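Local structure of aminoacyltransferase FemA (Staphylococcus aureus, 1LRZ) at residues A[164-167]-A[168-172]. The protein catalyses the addition of glycines 2 and 3 to the pentaglycine interpeptide bridge of peptidoglycan, using glycyl-tRNA(Gly) as the donor. Residues are numbered along the deposited sequence; the frame is centred on the assembly and turned at random.
Sequences KDKT and ADDII
Asp170 OD1 accepts a hydrogen bond from Thr167 N at 2.9 Å, and Thr167 OG1 lies 3.3 Å from the same oxygen, at most a weak bond. The exchange is completed by the backbone N of Asp170, which donates to Thr167 OG1 over 3.2 Å; together these bonds make a capping box, with Thr167 as N-cap of helix 168-173. The threonine hydroxyl sits between its own backbone N and carbonyl carbon (chi1 64°), which points OG1 forward to the amide of Asp170. From the first turn, the Asp170 side chain reaches back to the N-H of Thr167, which approaches OD1 on its anti side, 33° out of the carboxylate plane. The negative charge near the helix start is probably stabilised by the positive end of the helix dipole. An i to i-4 helical bond follows, from Ile171 N to Thr167 O at 3.0 Å. The cap ends the loop leaving strand 157-162, and Ala168 beside it packs on Trp347, Asn351 and Leu354 of helix 341-355. The aliphatic stem of Lys166 crosses the Asp170 side chain at a slant, CG 4.0 Å from Asp170 CB, and passes Ile171 at about a right angle, CB 4.1 Å from Ile171 CD1.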
ATOM      1  N   LYS A 164      -6.722  13.515   4.307  1.00 17.80           N
ATOM      2  CA  LYS A 164      -7.233  14.828   3.931  1.00 17.96           C
ATOM      3  C   LYS A 164      -7.346  15.758   5.142  1.00 22.01           C
ATOM      4  O   LYS A 164      -7.971  15.409   6.147  1.00 23.24           O
ATOM      5  CB  LYS A 164      -8.604  14.699   3.254  1.00 18.01           C
ATOM      6  CG  LYS A 164      -9.152  16.032   2.716  1.00 18.90           C
ATOM      7  CD  LYS A 164      -8.226  16.582   1.620  1.00 21.07           C
ATOM      8  CE  LYS A 164      -8.676  17.932   1.084  1.00 23.89           C
ATOM      9  NZ  LYS A 164      -7.805  18.355  -0.049  1.00 26.19           N
ATOM     10  N   ASP A 165      -6.727  16.930   5.034  1.00 23.52           N
ATOM     11  CA  ASP A 165      -6.745  17.950   6.085  1.00 25.32           C
ATOM     12  C   ASP A 165      -6.141  17.525   7.424  1.00 26.95           C
ATOM     13  O   ASP A 165      -6.511  18.043   8.481  1.00 25.17           O
ATOM     14  CB  ASP A 165      -8.174  18.464   6.305  1.00 26.43           C
ATOM     15  CG  ASP A 165      -8.730  19.187   5.075  1.00 29.90           C
ATOM     16  OD1 ASP A 165      -7.924  19.675   4.257  1.00 30.18           O
ATOM     17  OD2 ASP A 165      -9.965  19.276   4.935  1.00 28.87           O
ATOM     18  N   LYS A 166      -5.205  16.588   7.379  1.00 26.17           N
ATOM     19  CA  LYS A 166      -4.553  16.137   8.600  1.00 25.81           C
ATOM     20  C   LYS A 166      -3.054  16.321   8.529  1.00 23.42           C
ATOM     21  O   LYS A 166      -2.473  16.315   7.443  1.00 22.63           O
ATOM     22  CB  LYS A 166      -4.905  14.670   8.876  1.00 25.16           C
ATOM     23  CG  LYS A 166      -6.250  14.551   9.547  1.00 26.80           C
ATOM     24  CD  LYS A 166      -6.892  13.208   9.374  1.00 31.37           C
ATOM     25  CE  LYS A 166      -8.268  13.226  10.030  1.00 35.25           C
ATOM     26  NZ  LYS A 166      -9.054  11.989   9.725  1.00 42.14           N
ATOM     27  N   THR A 167      -2.445  16.525   9.693  1.00 20.36           N
ATOM     28  CA  THR A 167      -1.004  16.680   9.801  1.00 19.25           C
ATOM     29  C   THR A 167      -0.506  15.397  10.445  1.00 19.66           C
ATOM     30  O   THR A 167      -1.300  14.572  10.920  1.00 16.31           O
ATOM     31  CB  THR A 167      -0.604  17.813  10.753  1.00 20.26           C
ATOM     32  OG1 THR A 167      -1.033  17.477  12.082  1.00 22.41           O
ATOM     33  CG2 THR A 167      -1.235  19.133  10.322  1.00 23.59           C
ATOM     34  N   ALA A 168       0.810  15.246  10.481  1.00 18.95           N
ATOM     35  CA  ALA A 168       1.425  14.077  11.084  1.00 16.71           C
ATOM     36  C   ALA A 168       1.017  13.950  12.556  1.00 19.04           C
ATOM     37  O   ALA A 168       0.803  12.839  13.055  1.00 16.77           O
ATOM     38  CB  ALA A 168       2.923  14.186  10.962  1.00 17.34           C
ATOM     39  N   ASP A 169       0.906  15.086  13.253  1.00 19.68           N
ATOM     40  CA  ASP A 169       0.516  15.063  14.667  1.00 21.28           C
ATOM     41  C   ASP A 169      -0.901  14.535  14.822  1.00 19.35           C
ATOM     42  O   ASP A 169      -1.189  13.828  15.781  1.00 15.03           O
ATOM     43  CB  ASP A 169       0.614  16.455  15.310  1.00 24.81           C
ATOM     44  CG  ASP A 169       2.050  16.929  15.449  1.00 30.09           C
ATOM     45  OD1 ASP A 169       2.952  16.071  15.590  1.00 37.22           O
ATOM     46  OD2 ASP A 169       2.267  18.152  15.431  1.00 34.08           O
ATOM     47  N   ASP A 170      -1.784  14.897  13.891  1.00 18.02           N
ATOM     48  CA  ASP A 170      -3.165  14.407  13.915  1.00 19.64           C
ATOM     49  C   ASP A 170      -3.153  12.886  13.736  1.00 18.98           C
ATOM     50  O   ASP A 170      -3.892  12.149  14.399  1.00 15.42           O
ATOM     51  CB  ASP A 170      -3.977  14.985  12.755  1.00 20.99           C
ATOM     52  CG  ASP A 170      -4.215  16.465  12.878  1.00 26.31           C
ATOM     53  OD1 ASP A 170      -4.269  17.121  11.816  1.00 28.15           O
ATOM     54  OD2 ASP A 170      -4.370  16.967  14.014  1.00 23.52           O
ATOM     55  N   ILE A 171      -2.318  12.420  12.814  1.00 16.91           N
ATOM     56  CA  ILE A 171      -2.263  10.991  12.532  1.00 15.33           C
ATOM     57  C   ILE A 171      -1.787  10.208  13.747  1.00 17.10           C
ATOM     58  O   ILE A 171      -2.381   9.187  14.109  1.00 15.66           O
ATOM     59  CB  ILE A 171      -1.362  10.713  11.323  1.00 14.69           C
ATOM     60  CG1 ILE A 171      -1.974  11.381  10.072  1.00 14.72           C
ATOM     61  CG2 ILE A 171      -1.204   9.216  11.122  1.00 13.82           C
ATOM     62  CD1 ILE A 171      -3.407  10.941   9.779  1.00 17.30           C
ATOM     63  N   ILE A 172      -0.725  10.683  14.382  1.00 16.66           N
ATOM     64  CA  ILE A 172      -0.205  10.016  15.569  1.00 18.45           C
ATOM     65  C   ILE A 172      -1.241  10.069  16.689  1.00 19.47           C
ATOM     66  O   ILE A 172      -1.425   9.094  17.418  1.00 17.55           O
ATOM     67  CB  ILE A 172       1.090  10.688  16.068  1.00 24.28           C
ATOM     68  CG1 ILE A 172       2.261  10.256  15.191  1.00 27.88           C
ATOM     69  CG2 ILE A 172       1.355  10.328  17.542  1.00 25.97           C
ATOM     70  CD1 ILE A 172       3.556  10.964  15.541  1.00 34.74           C
TER